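PDB 5OQD: polycomb protein Pcl from Drosophila melanogaster, which helps to establish Polycomb repression of homeotic genes within the Esc/E(z) histone H3 methyltransferase complex, and is represented here by its second PHD finger and winged-helix domain. Local coordinates for residues K47-F52 with K183-P188; M88-V93 with Q128-E133; I98-L103 with N116-F121; D156-G161 with Y171-S176. All blocks are in the same frame, centred on the assembly; numbering follows the deposited sequence.

Overall arrangement
From the N terminus the chain first forms the zinc-binding PHD finger, where residues 47-52 pair with 183-188, 131 residues on; contact 1 therefore encloses the other three. After strand 84-87, contact 2 joins the entry to helix 92-104 with the turn that follows helix 114-125. Contact 3, between those same two helices, lies within that loop. Contact 4, a hairpin of the winged-helix domain, comes in series after contact 2 has closed. It touches contact 3 through Leu100 and Ile118, while Val184 of contact 1 packs on Met88 of contact 2. The returning chain thus binds the winged-helix domain back to the finger.

Contact 1 of 4, residues K47-F52 with K183-P188; sequences KCRNWF and KVFLEP. With ZN (zinc ion), chain L.
Arg49 lies flat on Phe185, and this stack is one of the two close-packed parts of a surface contact, with Lys47 the other. The guanidinium stacks on the ring with the planes 19° apart, a cation-pi arrangement in which CZ stands 4.3 Å from the ring centroid. CD sits over the centre of the same face as a CH-pi partner, and Arg49 CG approaches Phe185 CE1 to 3.5 Å at the rim. The chain, extended from CG to NE, carries NE over the ring face, 3.6 Å from Phe185 CG. An alanine in place of Phe185 would remove this platform and would probably set the Arg49 guanidinium free to turn. At the other end, Lys47 crosses Leu186 obliquely, CG to CB 4.0 Å. Its NZ donates to Pro188 O at 3.2 Å from above the carbonyl plane. The same ammonium also bonds Glu190 O, so two backbone carbonyls grip it. The solvent side is looser. Glu187 turns away, its OE1 5.2 Å from Arg49 NH2, a separation at which any attraction would probably be weak. Lys183 NZ comes within 3.5 Å of Trp51 CH2 while bonding Gln44 OE1, which probably fixes its position. Next to Arg49, Cys48 binds a zinc ion with Cys45, Cys75 and Cys78, so the contact borders a metal site of the PHD finger. Strand 42-44 touches Trp51 and Phe185, whereas helix 194-200 receives Val184 and Leu186 through Leu197, placing 183-188 between the finger and that helix.

Contact 2 of 4, residues M88-V93 with Q128-E133; sequences MQIEWV and QLPICE
Ile90 and Ile131 meet with CG1 of each set between its own backbone N and carbonyl carbon (chi1 73° and 60°). In Ile90 this brings CG1 within 3.9 Å of Ile131 CG2, and the same CG1 lies 3.9 Å from Pro130 CG. The Ile131 CG2 methyl also closes on Ile90 O at 3.2 Å, a tight fit. At the other end of Ile131, CD1 reaches Trp92 CH2 at 4.0 Å. Pro130 is the centre of an inverse gamma turn, and its carbonyl accepts a nearly straight bond from Ile90 N at 2.9 Å, with the donor almost on the C=O axis. Pro130 CB lies 3.3 Å from Met88 O, across the contact. Gln89 NE2 comes within 3.7 Å of Cys132 CA. Glu91 and Cys132 are N-caps of the two helices that follow; OE1 of Glu91 accepts from Trp92 N. Trp92 also packs on Leu143 and Leu147 of helix 140-153 and meets Trp135. The contact thus ties the lead-in to helix 92-104 to the turn between helices 114-125 and 133-136. With one backbone hydrogen bond across it and otherwise chiefly hydrocarbon surface, it probably relies on shape and on burial of apolar groups, with no charge pair joining the segments.

Contact 3 of 4, residues I98-L103 with N116-F121; sequences IALYNL and NDIWPF
Phe121 reaches from helix 114-125 across to helix 92-104, its chi1 (171°) sending CG anti to the backbone N, out toward the opposite helix. Phe121 CD2 is 3.8 Å from Ala99 CB, and Ala99 CA stands 4.2 Å from the ring centroid in an off-centre CH-pi contact. A small residue at Ala99 lets the ring come close to the backbone. Leu103 meets the ring at a different rim atom, its CD2 3.9 Å from Phe121 CD1, the two side chains sliding past each other in opposite directions. The other branch of Leu103, CD1, pushes against the partner backbone, only 3.1 Å from Asp117 O, a tightly packed spot. Ile118 completes the trio. Its CD1 meets Leu100 CD2 at 3.7 Å, while its CG2 lies nearer Ala99, 4.5 Å from that CB. No hydrogen bond joins the two segments, so they are held by apolar packing. Within helix 92-104, Asn102 ND2 bonds Ile98 O, which also receives Asn102 N from the opposite face of its plane, and OD1 accepts from Arg66 N; these bonds probably fix the amide of Asn102, whose CB borders the Phe121 ring. The helix bearing Phe121 has a wider pi-type turn at 116-118 and is kinked at Pro120, whose N has no hydrogen to donate. The segment axes pass 10.0 Å apart, with 117° between their N-to-C directions. Two helices packed in this way, joined through strand 112-113 and with helix 140-153 later in the chain, form the helical core characteristic of a winged-helix domain.

Contact 4 of 4, residues D156-G161 with Y171-S176; sequences DRFVCG and YALRHS
Phe158 and Leu173 lie side by side and point the same way, their ends meeting at CE1 and CD2, 3.6 Å apart, and both pack on Leu100 of helix 92-104. Cys160 and Tyr171 pair on one face of the sheet: Cys160 SG approaches the ring obliquely, 4.4 Å from its centroid, in a sulfur-aromatic contact. An alanine in place of Tyr171 would probably leave a gap beside Cys160 SG. On the face bearing Val159 and Ala172, Arg174 crosses Val159 at about a right angle. Val159 CG2 sits 3.3 Å above the centre of the guanidinium plane, the arginine chain bending at chi3 (-60°) to turn NE back toward strand 158-161. Arg174 NH2 gives a weak bond to Phe158 O but is held by Ser155 O. The backbones pair antiparallel: Val159 N to Ala172 O is 2.7 Å and Ala172 N to Val159 O 3.0 Å, extended by Arg174 N to Arg157 O at 2.9 Å. A water bridges Arg157 O and His175 N. Strand 112-113 adds on the far edge of strand 170-173, giving the three-stranded sheet of a winged helix; the loop linking 158-161 to 170-173 is the likely wing, which, as in relatives, probably helps contact DNA.

Contact 1 of 4, residues K47-F52 with K183-P188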
# COMPACT_ATOMS: atom_id res chain seq x y z
N LYS B 47 -2.41 -17.67 -5.61
CA LYS B 47 -2.93 -19.04 -5.74
C LYS B 47 -3.22 -19.91 -4.51
O LYS B 47 -4.28 -20.50 -4.41
CB LYS B 47 -2.12 -19.80 -6.79
CG LYS B 47 -2.50 -19.39 -8.20
CD LYS B 47 -1.59 -20.02 -9.24
CE LYS B 47 -2.19 -19.87 -10.63
NZ LYS B 47 -1.35 -20.56 -11.65
N CYS B 48 -2.29 -19.96 -3.56
CA CYS B 48 -2.38 -20.82 -2.38
C CYS B 48 -2.90 -20.05 -1.16
O CYS B 48 -3.32 -20.65 -0.18
CB CYS B 48 -1.02 -21.44 -2.06
SG CYS B 48 0.22 -20.30 -1.40
N ARG B 49 -2.84 -18.72 -1.25
CA ARG B 49 -3.35 -17.82 -0.22
C ARG B 49 -2.62 -17.95 1.11
O ARG B 49 -3.14 -17.56 2.16
CB ARG B 49 -4.85 -18.04 -0.00
CG ARG B 49 -5.67 -18.01 -1.29
CD ARG B 49 -7.14 -18.20 -1.01
NE ARG B 49 -7.91 -18.34 -2.25
CZ ARG B 49 -9.21 -18.60 -2.29
NH1 ARG B 49 -9.89 -18.75 -1.16
NH2 ARG B 49 -9.83 -18.71 -3.46
N ASN B 50 -1.40 -18.49 1.08
CA ASN B 50 -0.55 -18.53 2.26
C ASN B 50 0.26 -17.24 2.38
O ASN B 50 0.49 -16.55 1.39
CB ASN B 50 0.38 -19.74 2.23
CG ASN B 50 -0.35 -21.05 2.50
OD1 ASN B 50 -1.22 -21.11 3.37
ND2 ASN B 50 0.01 -22.09 1.76
N TRP B 51 0.69 -16.93 3.60
CA TRP B 51 1.48 -15.72 3.83
C TRP B 51 2.97 -16.05 3.91
O TRP B 51 3.36 -17.10 4.40
CB TRP B 51 1.01 -15.02 5.11
CG TRP B 51 -0.43 -14.60 5.06
CD1 TRP B 51 -1.51 -15.35 5.41
CD2 TRP B 51 -0.94 -13.33 4.64
NE1 TRP B 51 -2.67 -14.63 5.23
CE2 TRP B 51 -2.34 -13.39 4.76
CE3 TRP B 51 -0.35 -12.15 4.17
CZ2 TRP B 51 -3.16 -12.31 4.43
CZ3 TRP B 51 -1.17 -11.09 3.84
CH2 TRP B 51 -2.56 -11.17 3.97
N PHE B 52 3.79 -15.13 3.41
CA PHE B 52 5.23 -15.35 3.33
C PHE B 52 6.02 -14.14 3.84
O PHE B 52 5.64 -13.00 3.58
CB PHE B 52 5.65 -15.65 1.89
CG PHE B 52 5.04 -16.91 1.33
CD1 PHE B 52 3.75 -16.91 0.83
CD2 PHE B 52 5.78 -18.08 1.27
CE1 PHE B 52 3.20 -18.06 0.31
CE2 PHE B 52 5.23 -19.23 0.74
CZ PHE B 52 3.94 -19.22 0.26
N LYS B 183 -7.78 -7.53 -2.99
CA LYS B 183 -7.36 -8.92 -2.89
C LYS B 183 -7.34 -9.59 -4.26
O LYS B 183 -8.30 -9.47 -5.03
CB LYS B 183 -8.28 -9.70 -1.95
CG LYS B 183 -7.96 -9.52 -0.48
CD LYS B 183 -6.76 -10.34 -0.06
CE LYS B 183 -6.67 -10.45 1.45
NZ LYS B 183 -5.33 -10.90 1.92
N VAL B 184 -6.25 -10.29 -4.55
CA VAL B 184 -6.12 -11.01 -5.80
C VAL B 184 -6.03 -12.51 -5.55
O VAL B 184 -5.00 -13.01 -5.10
CB VAL B 184 -4.89 -10.54 -6.59
CG1 VAL B 184 -4.89 -11.14 -7.98
CG2 VAL B 184 -4.86 -9.02 -6.67
N PHE B 185 -7.11 -13.22 -5.84
CA PHE B 185 -7.14 -14.68 -5.71
C PHE B 185 -7.36 -15.34 -7.06
O PHE B 185 -8.41 -15.16 -7.68
CB PHE B 185 -8.22 -15.12 -4.72
CG PHE B 185 -7.89 -14.85 -3.28
CD1 PHE B 185 -6.58 -14.84 -2.85
CD2 PHE B 185 -8.90 -14.60 -2.36
CE1 PHE B 185 -6.27 -14.59 -1.52
CE2 PHE B 185 -8.59 -14.34 -1.03
CZ PHE B 185 -7.28 -14.34 -0.62
N LEU B 186 -6.37 -16.09 -7.52
CA LEU B 186 -6.47 -16.81 -8.79
C LEU B 186 -6.83 -18.27 -8.57
O LEU B 186 -6.53 -18.84 -7.52
CB LEU B 186 -5.16 -16.71 -9.58
CG LEU B 186 -4.99 -15.56 -10.58
CD1 LEU B 186 -5.01 -14.22 -9.88
CD2 LEU B 186 -3.71 -15.73 -11.37
N GLU B 187 -7.48 -18.87 -9.55
CA GLU B 187 -7.68 -20.31 -9.55
C GLU B 187 -6.35 -20.96 -9.89
O GLU B 187 -5.57 -20.40 -10.67
CB GLU B 187 -8.78 -20.72 -10.54
CG GLU B 187 -10.17 -20.21 -10.18
CD GLU B 187 -10.67 -20.76 -8.86
OE1 GLU B 187 -11.44 -20.06 -8.18
OE2 GLU B 187 -10.30 -21.90 -8.50
N PRO B 188 -6.07 -22.14 -9.31
CA PRO B 188 -4.76 -22.80 -9.46
C PRO B 188 -4.36 -23.07 -10.90
O PRO B 188 -3.16 -23.13 -11.20
CB PRO B 188 -4.95 -24.11 -8.69
CG PRO B 188 -6.43 -24.32 -8.61
CD PRO B 188 -7.00 -22.94 -8.50
ZN ZN L . 1.37 -20.37 -3.34
O HOH W 1 -6.86 -19.03 -4.45

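Contact 2 of 4, residues M88-V93 with Q128-E133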
# COMPACT_ATOMS: atom_id res chain seq x y z
N MET B 88 2.28 -3.23 -8.07
CA MET B 88 1.07 -2.55 -8.52
C MET B 88 1.32 -1.07 -8.76
O MET B 88 2.21 -0.48 -8.16
CB MET B 88 -0.06 -2.71 -7.49
CG MET B 88 -0.55 -4.13 -7.28
SD MET B 88 -1.81 -4.19 -5.99
CE MET B 88 -2.25 -5.92 -6.00
N GLN B 89 0.54 -0.48 -9.65
CA GLN B 89 0.55 0.97 -9.83
C GLN B 89 -0.53 1.57 -8.94
O GLN B 89 -1.71 1.23 -9.06
CB GLN B 89 0.32 1.35 -11.29
CG GLN B 89 0.47 2.83 -11.58
CD GLN B 89 0.52 3.14 -13.07
OE1 GLN B 89 -0.50 3.13 -13.75
NE2 GLN B 89 1.72 3.41 -13.57
N ILE B 90 -0.12 2.46 -8.05
CA ILE B 90 -1.01 2.98 -7.01
C ILE B 90 -1.40 4.43 -7.22
O ILE B 90 -0.65 5.21 -7.78
CB ILE B 90 -0.39 2.82 -5.62
CG1 ILE B 90 0.75 3.82 -5.43
CG2 ILE B 90 0.12 1.41 -5.42
CD1 ILE B 90 1.03 4.12 -3.99
N GLU B 91 -2.60 4.76 -6.79
CA GLU B 91 -3.13 6.11 -6.83
C GLU B 91 -2.73 6.98 -5.64
O GLU B 91 -2.09 6.52 -4.70
CB GLU B 91 -4.64 6.09 -7.00
CG GLU B 91 -5.09 6.32 -8.43
CD GLU B 91 -5.26 7.79 -8.76
OE1 GLU B 91 -4.48 8.62 -8.25
OE2 GLU B 91 -6.17 8.13 -9.53
N TRP B 92 -3.10 8.25 -5.71
CA TRP B 92 -2.80 9.23 -4.68
C TRP B 92 -3.40 8.87 -3.33
O TRP B 92 -2.80 9.12 -2.30
CB TRP B 92 -3.25 10.63 -5.10
CG TRP B 92 -2.33 11.25 -6.08
CD1 TRP B 92 -2.63 11.68 -7.33
CD2 TRP B 92 -0.93 11.48 -5.90
NE1 TRP B 92 -1.51 12.17 -7.94
CE2 TRP B 92 -0.45 12.06 -7.08
CE3 TRP B 92 -0.04 11.25 -4.85
CZ2 TRP B 92 0.87 12.42 -7.24
CZ3 TRP B 92 1.27 11.61 -5.02
CH2 TRP B 92 1.72 12.18 -6.20
N VAL B 93 -4.58 8.29 -3.32
CA VAL B 93 -5.20 7.90 -2.08
C VAL B 93 -4.33 6.87 -1.37
O VAL B 93 -4.20 6.90 -0.15
CB VAL B 93 -6.61 7.31 -2.29
CG1 VAL B 93 -6.57 6.22 -3.34
CG2 VAL B 93 -7.17 6.77 -0.99
N GLN B 128 10.26 7.06 -5.05
CA GLN B 128 10.26 5.65 -4.68
C GLN B 128 8.90 4.99 -4.92
O GLN B 128 8.83 3.79 -5.20
CB GLN B 128 10.67 5.48 -3.21
N LEU B 129 7.84 5.77 -4.79
CA LEU B 129 6.48 5.26 -4.93
C LEU B 129 6.19 4.73 -6.33
O LEU B 129 6.69 5.26 -7.31
CB LEU B 129 5.47 6.36 -4.58
CG LEU B 129 5.49 6.87 -3.14
CD1 LEU B 129 4.82 8.23 -3.05
CD2 LEU B 129 4.83 5.88 -2.20
N PRO B 130 5.38 3.66 -6.41
CA PRO B 130 4.97 3.08 -7.69
C PRO B 130 3.79 3.82 -8.32
O PRO B 130 2.66 3.32 -8.31
CB PRO B 130 4.57 1.66 -7.31
CG PRO B 130 4.09 1.77 -5.90
CD PRO B 130 4.94 2.85 -5.26
N ILE B 131 4.05 5.00 -8.88
CA ILE B 131 3.01 5.77 -9.55
C ILE B 131 3.41 6.08 -10.99
O ILE B 131 4.56 5.86 -11.38
CB ILE B 131 2.70 7.08 -8.81
CG1 ILE B 131 3.96 7.95 -8.73
CG2 ILE B 131 2.16 6.80 -7.42
CD1 ILE B 131 3.79 9.20 -7.89
N CYS B 132 2.47 6.59 -11.77
CA CYS B 132 2.72 6.92 -13.17
C CYS B 132 3.69 8.09 -13.30
O CYS B 132 3.94 8.81 -12.33
CB CYS B 132 1.41 7.23 -13.90
SG CYS B 132 0.51 8.66 -13.26
N GLU B 133 4.27 8.27 -14.47
CA GLU B 133 5.20 9.37 -14.69
C GLU B 133 4.50 10.72 -14.52
O GLU B 133 5.06 11.68 -14.02
CB GLU B 133 5.91 9.26 -16.03
CG GLU B 133 7.40 9.54 -15.97
CD GLU B 133 8.16 8.54 -15.10
OE1 GLU B 133 8.53 8.89 -13.96
OE2 GLU B 133 8.40 7.41 -15.56

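Contact 3 of 4, residues I98-L103 with N116-F121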
# COMPACT_ATOMS: atom_id res chain seq x y z
N ILE B 98 -0.70 5.58 2.96
CA ILE B 98 0.64 5.12 3.35
C ILE B 98 1.34 6.19 4.18
O ILE B 98 1.97 5.88 5.20
CB ILE B 98 1.50 4.79 2.11
CG1 ILE B 98 1.06 3.45 1.50
CG2 ILE B 98 2.98 4.73 2.47
CD1 ILE B 98 1.79 3.10 0.22
N ALA B 99 1.22 7.44 3.76
CA ALA B 99 1.84 8.56 4.46
C ALA B 99 1.30 8.69 5.88
O ALA B 99 2.07 8.77 6.84
CB ALA B 99 1.62 9.85 3.69
N LEU B 100 -0.02 8.71 6.01
CA LEU B 100 -0.66 8.88 7.31
C LEU B 100 -0.46 7.68 8.23
O LEU B 100 -0.46 7.81 9.45
CB LEU B 100 -2.15 9.16 7.13
CG LEU B 100 -2.51 10.50 6.47
CD1 LEU B 100 -4.00 10.60 6.22
CD2 LEU B 100 -2.04 11.65 7.34
N TYR B 101 -0.29 6.50 7.63
CA TYR B 101 -0.12 5.27 8.40
C TYR B 101 1.27 5.18 9.01
O TYR B 101 1.44 4.76 10.15
CB TYR B 101 -0.40 4.05 7.52
CG TYR B 101 -0.44 2.74 8.28
CD1 TYR B 101 -1.51 2.42 9.10
CD2 TYR B 101 0.59 1.81 8.15
CE1 TYR B 101 -1.55 1.22 9.79
CE2 TYR B 101 0.55 0.61 8.82
CZ TYR B 101 -0.52 0.32 9.64
OH TYR B 101 -0.55 -0.88 10.32
N ASN B 102 2.28 5.59 8.24
CA ASN B 102 3.66 5.55 8.69
C ASN B 102 4.00 6.68 9.66
O ASN B 102 4.77 6.49 10.60
CB ASN B 102 4.62 5.58 7.50
CG ASN B 102 4.80 4.22 6.86
OD1 ASN B 102 5.86 3.60 6.99
ND2 ASN B 102 3.78 3.74 6.17
N LEU B 103 3.42 7.85 9.41
CA LEU B 103 3.67 9.01 10.26
C LEU B 103 3.07 8.81 11.65
O LEU B 103 3.79 8.82 12.65
CB LEU B 103 3.10 10.28 9.63
CG LEU B 103 3.84 10.87 8.43
CD1 LEU B 103 3.12 12.10 7.90
CD2 LEU B 103 5.28 11.20 8.79
N ASN B 116 2.99 20.72 6.57
CA ASN B 116 4.14 20.49 7.43
C ASN B 116 4.57 19.03 7.55
O ASN B 116 5.76 18.74 7.64
CB ASN B 116 3.86 21.04 8.83
CG ASN B 116 3.63 22.54 8.83
OD1 ASN B 116 4.07 23.25 7.92
ND2 ASN B 116 2.94 23.03 9.85
N ASP B 117 3.61 18.12 7.56
CA ASP B 117 3.90 16.72 7.82
C ASP B 117 3.60 15.70 6.72
O ASP B 117 4.27 14.68 6.61
CB ASP B 117 3.06 16.21 8.99
CG ASP B 117 3.16 17.10 10.22
OD1 ASP B 117 4.22 17.76 10.39
OD2 ASP B 117 2.20 17.15 11.01
N ILE B 118 2.59 15.99 5.91
CA ILE B 118 2.14 15.07 4.88
C ILE B 118 2.87 15.46 3.60
O ILE B 118 3.42 14.61 2.90
CB ILE B 118 0.63 15.11 4.61
CG1 ILE B 118 -0.14 14.87 5.91
CG2 ILE B 118 0.24 14.08 3.56
CD1 ILE B 118 -1.64 14.98 5.76
N TRP B 119 2.87 16.76 3.30
CA TRP B 119 3.49 17.30 2.09
C TRP B 119 4.98 16.93 1.93
O TRP B 119 5.38 16.50 0.85
CB TRP B 119 3.32 18.82 2.05
CG TRP B 119 3.90 19.50 0.85
CD1 TRP B 119 4.95 20.37 0.84
CD2 TRP B 119 3.46 19.37 -0.50
NE1 TRP B 119 5.19 20.80 -0.44
CE2 TRP B 119 4.30 20.20 -1.29
CE3 TRP B 119 2.45 18.64 -1.13
CZ2 TRP B 119 4.15 20.31 -2.67
CZ3 TRP B 119 2.31 18.75 -2.50
CH2 TRP B 119 3.15 19.58 -3.26
N PRO B 120 5.78 17.12 2.97
CA PRO B 120 7.20 16.80 2.86
C PRO B 120 7.42 15.33 2.61
O PRO B 120 8.23 14.96 1.76
CB PRO B 120 7.74 17.18 4.24
CG PRO B 120 6.80 18.22 4.74
CD PRO B 120 5.46 17.82 4.22
N PHE B 121 6.69 14.49 3.33
CA PHE B 121 6.90 13.06 3.29
C PHE B 121 6.65 12.46 1.92
O PHE B 121 7.43 11.66 1.43
CB PHE B 121 6.01 12.39 4.33
CG PHE B 121 5.99 10.90 4.24
CD1 PHE B 121 6.58 10.13 5.22
CD2 PHE B 121 5.35 10.26 3.19
CE1 PHE B 121 6.56 8.75 5.15
CE2 PHE B 121 5.33 8.89 3.11
CZ PHE B 121 5.93 8.13 4.09

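Contact 4 of 4, residues D156-G161 with Y171-S176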
# COMPACT_ATOMS: atom_id res chain seq x y z
N ASP B 156 -14.29 9.25 3.79
CA ASP B 156 -14.60 8.05 4.55
C ASP B 156 -13.36 7.48 5.23
O ASP B 156 -13.44 6.92 6.33
CB ASP B 156 -15.23 6.99 3.64
CG ASP B 156 -14.41 6.72 2.40
OD1 ASP B 156 -14.25 7.64 1.57
OD2 ASP B 156 -13.92 5.58 2.24
N ARG B 157 -12.21 7.63 4.60
CA ARG B 157 -10.96 7.18 5.19
C ARG B 157 -10.18 8.26 5.89
O ARG B 157 -9.41 7.99 6.75
CB ARG B 157 -10.07 6.60 4.12
CG ARG B 157 -10.76 5.66 3.18
CD ARG B 157 -9.85 4.54 2.76
NE ARG B 157 -10.12 4.07 1.41
CZ ARG B 157 -9.20 3.53 0.64
NH1 ARG B 157 -7.98 3.37 1.09
NH2 ARG B 157 -9.51 3.14 -0.57
N PHE B 158 -10.40 9.49 5.51
CA PHE B 158 -9.63 10.60 6.06
C PHE B 158 -10.50 11.65 6.76
O PHE B 158 -11.46 12.15 6.18
CB PHE B 158 -8.81 11.28 4.97
CG PHE B 158 -7.98 10.33 4.14
CD1 PHE B 158 -7.01 9.55 4.74
CD2 PHE B 158 -8.18 10.23 2.78
CE1 PHE B 158 -6.24 8.68 3.98
CE2 PHE B 158 -7.41 9.36 2.01
CZ PHE B 158 -6.45 8.58 2.62
N VAL B 159 -10.16 11.97 8.00
CA VAL B 159 -10.80 13.08 8.70
C VAL B 159 -10.04 14.37 8.42
O VAL B 159 -8.82 14.39 8.39
CB VAL B 159 -10.84 12.88 10.23
CG1 VAL B 159 -11.40 14.12 10.91
CG2 VAL B 159 -11.64 11.66 10.58
N CYS B 160 -10.79 15.45 8.20
CA CYS B 160 -10.18 16.76 8.03
C CYS B 160 -10.27 17.53 9.34
O CYS B 160 -11.32 17.56 9.98
CB CYS B 160 -10.86 17.53 6.90
SG CYS B 160 -10.15 19.16 6.60
N GLY B 161 -9.17 18.16 9.74
CA GLY B 161 -9.14 18.92 10.97
C GLY B 161 -8.86 20.39 10.73
O GLY B 161 -8.04 20.74 9.88
N TYR B 171 -5.13 16.54 8.64
CA TYR B 171 -5.74 15.29 8.22
C TYR B 171 -5.30 14.11 9.06
O TYR B 171 -4.22 14.10 9.63
CB TYR B 171 -5.45 15.03 6.75
CG TYR B 171 -6.05 16.07 5.84
CD1 TYR B 171 -7.37 15.99 5.45
CD2 TYR B 171 -5.29 17.13 5.39
CE1 TYR B 171 -7.92 16.95 4.63
CE2 TYR B 171 -5.83 18.09 4.57
CZ TYR B 171 -7.15 17.99 4.19
OH TYR B 171 -7.69 18.94 3.37
N ALA B 172 -6.16 13.11 9.14
CA ALA B 172 -5.87 11.90 9.89
C ALA B 172 -6.75 10.76 9.39
O ALA B 172 -7.83 10.99 8.84
CB ALA B 172 -6.10 12.12 11.38
N LEU B 173 -6.28 9.53 9.56
CA LEU B 173 -7.08 8.36 9.24
C LEU B 173 -8.27 8.30 10.18
O LEU B 173 -8.12 8.48 11.39
CB LEU B 173 -6.25 7.08 9.35
CG LEU B 173 -5.13 6.88 8.32
CD1 LEU B 173 -4.28 5.68 8.70
CD2 LEU B 173 -5.71 6.72 6.93
N ARG B 174 -9.46 8.06 9.63
CA ARG B 174 -10.66 8.00 10.45
C ARG B 174 -10.64 6.75 11.32
O ARG B 174 -11.28 6.70 12.37
CB ARG B 174 -11.92 8.03 9.58
CG ARG B 174 -13.19 8.32 10.35
CD ARG B 174 -14.38 8.50 9.43
NE ARG B 174 -14.20 9.62 8.51
CZ ARG B 174 -14.46 10.89 8.81
NH1 ARG B 174 -14.91 11.21 10.01
NH2 ARG B 174 -14.27 11.83 7.90
N HIS B 175 -9.90 5.75 10.87
CA HIS B 175 -9.78 4.49 11.60
C HIS B 175 -8.34 4.00 11.59
O HIS B 175 -7.49 4.53 10.87
CB HIS B 175 -10.72 3.45 10.99
CG HIS B 175 -12.15 3.90 10.95
ND1 HIS B 175 -13.02 3.73 12.01
CD2 HIS B 175 -12.86 4.53 9.98
CE1 HIS B 175 -14.20 4.22 11.69
NE2 HIS B 175 -14.13 4.71 10.47
N SER B 176 -8.06 2.98 12.40
CA SER B 176 -6.69 2.55 12.67
C SER B 176 -6.03 1.77 11.54
O SER B 176 -4.81 1.67 11.47
CB SER B 176 -6.66 1.71 13.94
OG SER B 176 -7.48 0.56 13.81
O HOH W 2 -9.91 5.36 8.09